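Local coordinates for protein PRD-containing transcription regulator (Lactobacillus casei, PDB 3NUF) that probably regulates transcription through its PRD, a helical regulatory domain that in relatives responds to sugar supply by way of phosphotransferase-system phosphorylation, at residues H45-D48 with L49-Q52; E60-G63 with R64-S67; E81-Q84 with K85-D88. One frame throughout, in Å; residues are numbered along the deposited sequence.

Contact 1: H45-D48 with L49-Q52; sequences HFTD and LQLQ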
loop_
_atom_site.group_PDB
_atom_site.type_symbol
_atom_site.label_atom_id
_atom_site.label_comp_id
_atom_site.label_asym_id
_atom_site.label_seq_id
_atom_site.Cartn_x
_atom_site.Cartn_y
_atom_site.Cartn_z
ATOM N N HIS A 45 11.924 -1.097 3.258
ATOM C CA HIS A 45 11.612 -2.477 3.419
ATOM C C HIS A 45 10.663 -2.668 4.573
ATOM O O HIS A 45 10.722 -1.932 5.575
ATOM C CB HIS A 45 12.915 -3.287 3.565
ATOM C CG HIS A 45 13.774 -3.225 2.339
ATOM N ND1 HIS A 45 14.718 -2.239 2.134
ATOM C CD2 HIS A 45 13.764 -3.976 1.208
ATOM C CE1 HIS A 45 15.276 -2.406 0.947
ATOM N NE2 HIS A 45 14.712 -3.452 0.364
ATOM N N PHE A 46 9.798 -3.655 4.397
ATOM C CA PHE A 46 8.777 -4.006 5.404
ATOM C C PHE A 46 9.199 -5.271 6.115
ATOM O O PHE A 46 9.570 -6.231 5.443
ATOM C CB PHE A 46 7.418 -4.278 4.752
ATOM C CG PHE A 46 6.911 -3.113 3.949
ATOM C CD1 PHE A 46 6.276 -2.069 4.586
ATOM C CD2 PHE A 46 7.076 -3.057 2.557
ATOM C CE1 PHE A 46 5.815 -0.943 3.869
ATOM C CE2 PHE A 46 6.615 -1.941 1.845
ATOM C CZ PHE A 46 6.022 -0.882 2.529
ATOM N N THR A 47 9.051 -5.288 7.441
ATOM C CA THR A 47 9.087 -6.547 8.123
ATOM C C THR A 47 7.880 -7.403 7.748
ATOM O O THR A 47 6.868 -6.913 7.190
ATOM C CB THR A 47 9.054 -6.361 9.633
ATOM O OG1 THR A 47 7.778 -5.845 10.020
ATOM C CG2 THR A 47 10.191 -5.470 10.158
ATOM N N ASP A 48 7.948 -8.718 8.009
ATOM C CA ASP A 48 6.818 -9.548 7.656
ATOM C C ASP A 48 5.535 -9.132 8.403
ATOM O O ASP A 48 4.444 -9.173 7.830
ATOM C CB ASP A 48 7.140 -11.044 7.857
ATOM C CG ASP A 48 8.072 -11.632 6.762
ATOM O OD1 ASP A 48 8.421 -10.944 5.782
ATOM O OD2 ASP A 48 8.452 -12.838 6.888
ATOM N N LEU A 49 5.637 -8.662 9.633
ATOM C CA LEU A 49 4.458 -8.136 10.346
ATOM C C LEU A 49 3.929 -6.855 9.675
ATOM O O LEU A 49 2.694 -6.696 9.454
ATOM C CB LEU A 49 4.764 -7.834 11.822
ATOM C CG LEU A 49 4.907 -9.103 12.700
ATOM C CD1 LEU A 49 5.450 -8.733 14.112
ATOM C CD2 LEU A 49 3.593 -9.930 12.794
ATOM N N GLN A 50 4.843 -5.953 9.329
ATOM C CA GLN A 50 4.425 -4.754 8.605
ATOM C C GLN A 50 3.774 -5.108 7.283
ATOM O O GLN A 50 2.789 -4.453 6.858
ATOM C CB GLN A 50 5.616 -3.841 8.367
ATOM C CG GLN A 50 6.048 -3.129 9.636
ATOM C CD GLN A 50 7.417 -2.472 9.565
ATOM O OE1 GLN A 50 8.216 -2.720 8.675
ATOM N NE2 GLN A 50 7.671 -1.573 10.525
ATOM N N LEU A 51 4.319 -6.113 6.626
ATOM C CA LEU A 51 3.801 -6.513 5.360
ATOM C C LEU A 51 2.365 -7.074 5.491
ATOM O O LEU A 51 1.540 -6.839 4.604
ATOM C CB LEU A 51 4.788 -7.456 4.665
ATOM C CG LEU A 51 4.331 -7.969 3.306
ATOM C CD1 LEU A 51 4.177 -6.782 2.348
ATOM C CD2 LEU A 51 5.257 -9.019 2.683
ATOM N N GLN A 52 2.026 -7.772 6.587
ATOM C CA GLN A 52 0.667 -8.213 6.877
ATOM C C GLN A 52 -0.311 -7.052 6.996
ATOM O O GLN A 52 -1.400 -7.042 6.396
ATOM C CB GLN A 52 0.637 -9.003 8.202
ATOM C CG GLN A 52 1.126 -10.409 8.128
ATOM C CD GLN A 52 1.011 -11.106 9.492
ATOM O OE1 GLN A 52 -0.055 -11.103 10.088
ATOM N NE2 GLN A 52 2.093 -11.698 9.950
HETATM O O HOH W 1 10.881 -1.984 8.328
#
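A capping box opens helix 48-67, with T47 as the N-cap residue and Q50 as its partner three positions on. The hydroxyl OG1 of T47 takes the amide of Q50 (OG1 to N 3.0 Å, N-H...O 165°), and OE1 of Q50 in turn accepts from the backbone N of T47 at 3.0 Å. That second bond is equally straight, although the donor lies tilted from the carboxamide plane of Q50. With chi1 at 68°, OG1 of T47 stands between its own N and carbonyl carbon, which points it at the amide of Q50; CG of Q50 packs against it, OG1 to CG 3.2 Å. A water lies 2.8 Å from OE1 of Q50 and from O of H45, and can link the preceding loop to the cap. This is how an α-helix commonly begins, with side chains serving amides that have no preceding turn to bond to; the main-chain pattern starts with L51 N to T47 O (2.7 Å), followed by Q52 N to D48 O. On the inward side, CB of F46 meets CB of L51 at 4.1 Å, while CB of Q50 lies at the edge of the F46 ring. F46 also reaches F112 and A115 on helix 104-115, and L51 packs on V15 of helix 13-21 and I36 of helix 25-41.

Contact 2: E60-G63 with R64-S67; sequences EMLG and RSKS. With EDO (1,2-ethanediol), chain F; EDO (1,2-ethanediol), chain E.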
loop_
_atom_site.group_PDB
_atom_site.type_symbol
_atom_site.label_atom_id
_atom_site.label_comp_id
_atom_site.label_asym_id
_atom_site.label_seq_id
_atom_site.Cartn_x
_atom_site.Cartn_y
_atom_site.Cartn_z
ATOM N N GLU A 60 -8.113 -3.738 1.083
ATOM C CA GLU A 60 -9.233 -2.844 1.293
ATOM C C GLU A 60 -9.323 -1.745 0.216
ATOM O O GLU A 60 -10.390 -1.480 -0.329
ATOM C CB GLU A 60 -9.141 -2.220 2.696
ATOM C CG GLU A 60 -10.193 -1.165 2.959
ATOM C CD GLU A 60 -9.992 -0.439 4.304
ATOM O OE1 GLU A 60 -9.981 -1.183 5.318
ATOM O OE2 GLU A 60 -9.827 0.823 4.351
HETATM N N MSE A 61 -8.185 -1.141 -0.096
HETATM C CA MSE A 61 -8.124 -0.105 -1.162
HETATM C C MSE A 61 -8.509 -0.671 -2.531
HETATM O O MSE A 61 -9.260 -0.063 -3.271
HETATM C CB MSE A 61 -6.724 0.485 -1.258
HETATM C CG MSE A 61 -6.274 1.291 -0.057
HETATM SE SE MSE A 61 -4.441 1.883 -0.166
HETATM C CE MSE A 61 -4.654 2.897 -1.756
ATOM N N LEU A 62 -7.966 -1.841 -2.888
ATOM C CA LEU A 62 -8.339 -2.502 -4.117
ATOM C C LEU A 62 -9.824 -2.771 -4.154
ATOM O O LEU A 62 -10.516 -2.531 -5.139
ATOM C CB LEU A 62 -7.478 -3.762 -4.294
ATOM C CG LEU A 62 -7.702 -4.593 -5.558
ATOM C CD1 LEU A 62 -7.373 -3.753 -6.772
ATOM C CD2 LEU A 62 -6.856 -5.902 -5.451
ATOM N N GLY A 63 -10.357 -3.234 -3.041
ATOM C CA GLY A 63 -11.792 -3.451 -2.962
ATOM C C GLY A 63 -12.595 -2.210 -3.240
ATOM O O GLY A 63 -13.582 -2.220 -4.001
ATOM N N ARG A 64 -12.189 -1.090 -2.678
ATOM C CA ARG A 64 -12.886 0.197 -2.873
ATOM C C ARG A 64 -12.759 0.692 -4.285
ATOM O O ARG A 64 -13.700 1.255 -4.837
ATOM C CB ARG A 64 -12.416 1.365 -1.945
ATOM C CG ARG A 64 -13.041 1.447 -0.652
ATOM C CD ARG A 64 -12.771 2.793 -0.021
ATOM N NE ARG A 64 -11.399 2.921 0.410
ATOM C CZ ARG A 64 -10.855 2.302 1.436
ATOM N NH1 ARG A 64 -11.586 1.461 2.177
ATOM N NH2 ARG A 64 -9.621 2.531 1.766
ATOM N N SER A 65 -11.607 0.456 -4.922
ATOM C CA SER A 65 -11.400 0.819 -6.312
ATOM C C SER A 65 -12.384 0.153 -7.233
ATOM O O SER A 65 -12.768 0.687 -8.288
ATOM C CB SER A 65 -9.966 0.486 -6.792
ATOM O OG SER A 65 -9.724 -0.911 -7.089
ATOM N N LYS A 66 -12.828 -1.036 -6.840
ATOM C CA LYS A 66 -13.816 -1.802 -7.622
ATOM C C LYS A 66 -15.251 -1.527 -7.220
ATOM O O LYS A 66 -16.123 -1.468 -8.067
ATOM C CB LYS A 66 -13.500 -3.279 -7.445
ATOM C CG LYS A 66 -12.177 -3.693 -8.073
ATOM C CD LYS A 66 -11.763 -5.054 -7.549
ATOM C CE LYS A 66 -12.417 -6.052 -8.289
ATOM N NZ LYS A 66 -11.851 -7.388 -7.889
ATOM N N SER A 67 -15.507 -1.373 -5.925
ATOM C CA SER A 67 -16.901 -1.263 -5.451
ATOM C C SER A 67 -17.441 0.116 -5.564
ATOM O O SER A 67 -18.666 0.305 -5.674
ATOM C CB SER A 67 -16.994 -1.691 -4.015
ATOM O OG SER A 67 -16.303 -0.750 -3.200
HETATM C C1 EDO F . -10.117 -7.930 -4.181
HETATM O O1 EDO F . -11.278 -7.971 -5.030
HETATM C C2 EDO F . -10.050 -6.691 -3.298
HETATM O O2 EDO F . -10.991 -6.715 -2.219
HETATM C C1 EDO E . -14.093 -8.003 -10.732
HETATM O O1 EDO E . -12.685 -7.868 -10.928
HETATM C C2 EDO E . -14.697 -7.825 -12.110
HETATM O O2 EDO E . -14.582 -9.090 -12.745
#
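The last two turns of helix 48-67 carry an i to i+4 salt bridge between E60 and R64, in addition to the ordinary α-helical hydrogen bonds. In one of the two conformers of E60, R64 grips a single oxygen with both terminal nitrogens: NH1 lies 2.9 Å and NH2 3.1 Å from OE2 of E60. The guanidinium presents its NH1/NH2 end, and OE2 lies almost in its plane. Seen from E60 the fit is less regular: NH2 uses the anti lone pair of OE2, NH1 comes in on the anti side but tilted from the carboxylate plane, and the carboxylate is turned 65° from the guanidinium. The bend of the R64 chain at chi3 (-72°) brings the guanidinium back over the preceding turn, where O of E60 and CA of M61 lie on one face, toward its rim. R64 N also donates to that same E60 carbonyl, so the two residues are joined through backbone and side chain alike. At the next residue, OG of S65 gives its proton to O of L62 at 2.7 Å, in the carbonyl plane and on a lone pair; K66 N bonds to this oxygen too. Selenomethionine M61, with L108 and V94 among its neighbours, faces the adjoining helices, while L62 packs on A27, A28 and L31 of helix 25-41. At the solvent side NZ of K66 donates to O1 of the chain F ethanediol (3.0 Å), a molecule probably left from crystallisation. The NE of R64 pairs with E104 at the start of helix 104-115, so the buried guanidinium faces two carboxylates; they would be expected to stabilise its positive charge, and the arginine ties the end of one helix to the beginning of another.

Contact 3: E81-Q84 with K85-D88; sequences EVSQ and KSLD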
loop_
_atom_site.group_PDB
_atom_site.type_symbol
_atom_site.label_atom_id
_atom_site.label_comp_id
_atom_site.label_asym_id
_atom_site.label_seq_id
_atom_site.Cartn_x
_atom_site.Cartn_y
_atom_site.Cartn_z
ATOM N N GLU A 81 3.057 16.337 9.042
ATOM C CA GLU A 81 4.459 15.988 9.308
ATOM C C GLU A 81 4.931 14.625 8.791
ATOM O O GLU A 81 6.050 14.195 9.034
ATOM C CB GLU A 81 4.746 16.244 10.783
ATOM C CG GLU A 81 4.682 17.822 11.117
ATOM C CD GLU A 81 5.662 18.701 10.289
ATOM O OE1 GLU A 81 6.887 18.433 10.377
ATOM O OE2 GLU A 81 5.214 19.647 9.568
ATOM N N VAL A 82 4.114 13.987 7.966
ATOM C CA VAL A 82 4.567 12.794 7.221
ATOM C C VAL A 82 5.576 13.189 6.160
ATOM O O VAL A 82 5.422 14.179 5.488
ATOM C CB VAL A 82 3.370 12.068 6.569
ATOM C CG1 VAL A 82 3.852 10.902 5.751
ATOM C CG2 VAL A 82 2.387 11.642 7.622
ATOM N N SER A 83 6.652 12.434 6.020
ATOM C CA SER A 83 7.663 12.798 5.058
ATOM C C SER A 83 7.122 12.815 3.646
ATOM O O SER A 83 6.261 12.002 3.263
ATOM C CB SER A 83 8.834 11.834 5.118
ATOM O OG SER A 83 8.565 10.512 4.601
ATOM N N GLN A 84 7.671 13.702 2.838
ATOM C CA GLN A 84 7.244 13.813 1.470
ATOM C C GLN A 84 7.440 12.506 0.711
ATOM O O GLN A 84 6.639 12.150 -0.160
ATOM C CB GLN A 84 7.966 14.963 0.765
ATOM C CG GLN A 84 7.288 15.352 -0.513
ATOM C CD GLN A 84 5.973 15.957 -0.229
ATOM O OE1 GLN A 84 5.900 16.932 0.527
ATOM N NE2 GLN A 84 4.920 15.403 -0.773
ATOM N N LYS A 85 8.519 11.791 0.993
ATOM C CA LYS A 85 8.852 10.538 0.304
ATOM C C LYS A 85 7.719 9.540 0.537
ATOM O O LYS A 85 7.235 8.898 -0.418
ATOM C CB LYS A 85 10.172 10.010 0.792
ATOM C CG LYS A 85 10.579 8.714 0.168
ATOM C CD LYS A 85 12.025 8.383 0.651
ATOM C CE LYS A 85 12.467 7.093 0.088
ATOM N NZ LYS A 85 13.900 6.873 0.434
ATOM N N SER A 86 7.246 9.416 1.762
ATOM C CA SER A 86 6.133 8.506 2.055
ATOM C C SER A 86 4.862 8.922 1.341
ATOM O O SER A 86 4.124 8.071 0.863
ATOM C CB SER A 86 5.883 8.417 3.512
ATOM O OG SER A 86 6.979 7.693 4.144
ATOM N N LEU A 87 4.547 10.203 1.382
ATOM C CA LEU A 87 3.329 10.726 0.735
ATOM C C LEU A 87 3.401 10.507 -0.753
ATOM O O LEU A 87 2.404 10.131 -1.396
ATOM C CB LEU A 87 3.104 12.188 1.107
ATOM C CG LEU A 87 2.638 12.455 2.503
ATOM C CD1 LEU A 87 2.920 13.970 2.865
ATOM C CD2 LEU A 87 1.177 12.104 2.632
ATOM N N ASP A 88 4.562 10.742 -1.357
ATOM C CA ASP A 88 4.711 10.592 -2.815
ATOM C C ASP A 88 4.591 9.110 -3.220
ATOM O O ASP A 88 3.975 8.792 -4.243
ATOM C CB ASP A 88 6.059 11.133 -3.294
ATOM C CG ASP A 88 6.165 12.659 -3.217
ATOM O OD1 ASP A 88 5.160 13.364 -2.969
ATOM O OD2 ASP A 88 7.326 13.140 -3.425
#
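S83 is the N-cap of helix 84-97, and its OG receives the amide of S86 in a capping bond that is straight but weak, OG to N 3.3 Å. The first torsion of S83 sets this oxygen between its own N and carbonyl carbon, within reach of that amide. The hydroxyl is not committed to the helix alone: OG of S83 and OG of S86 both bond to OE1 of E113 on helix 104-115, so one carboxylate oxygen serves two serines and fastens the helix start to its neighbour. OG of S86 has a further, weak bond with NE2 of Q116. Main-chain bonding then takes over, with N of L87 donating to O of S83 (3.1 Å) and N of D88 to O of Q84 (2.8 Å). The K85 chain is fully extended, and NZ donates to O of A42. V82, just before the cap, packs its CG1 against the first turn, 3.8 Å from CG of L87 and 3.9 Å from CB of S86. V82 and L87 both also rest on S109 of helix 104-115, which places this packing at the interface of the two helices. On the exposed face, Q84 and D88 form a side-chain bond one turn apart. A bend at chi2 (68°) folds the Q84 amide along the helix, and one of its N-H groups reaches the carboxylate. NE2 of Q84 lies 3.0 Å from OD1 of D88 in a nearly straight bond (166°). The donor arrives 41° out of the carboxylate plane.

Contacts 1 and 2 mark the two ends of helix 48-67: the capping box starts it and the salt-bridged turns finish it, with centres 21 Å apart on opposite sides of the chain's centre. Contact 3 begins the next helix in sequence, 84-97, about 19 Å from contact 1 and 23 Å from contact 2, centre to centre. None touches another, the nearest atoms being roughly 9 to 10 Å apart. Helix 104-115 is their common neighbour, meeting F46 of contact 1, R64 of contact 2 through E104, and the serines of contact 3 through E113. The ethanediols near contact 2 and the glycol near Q50 probably come from crystallisation.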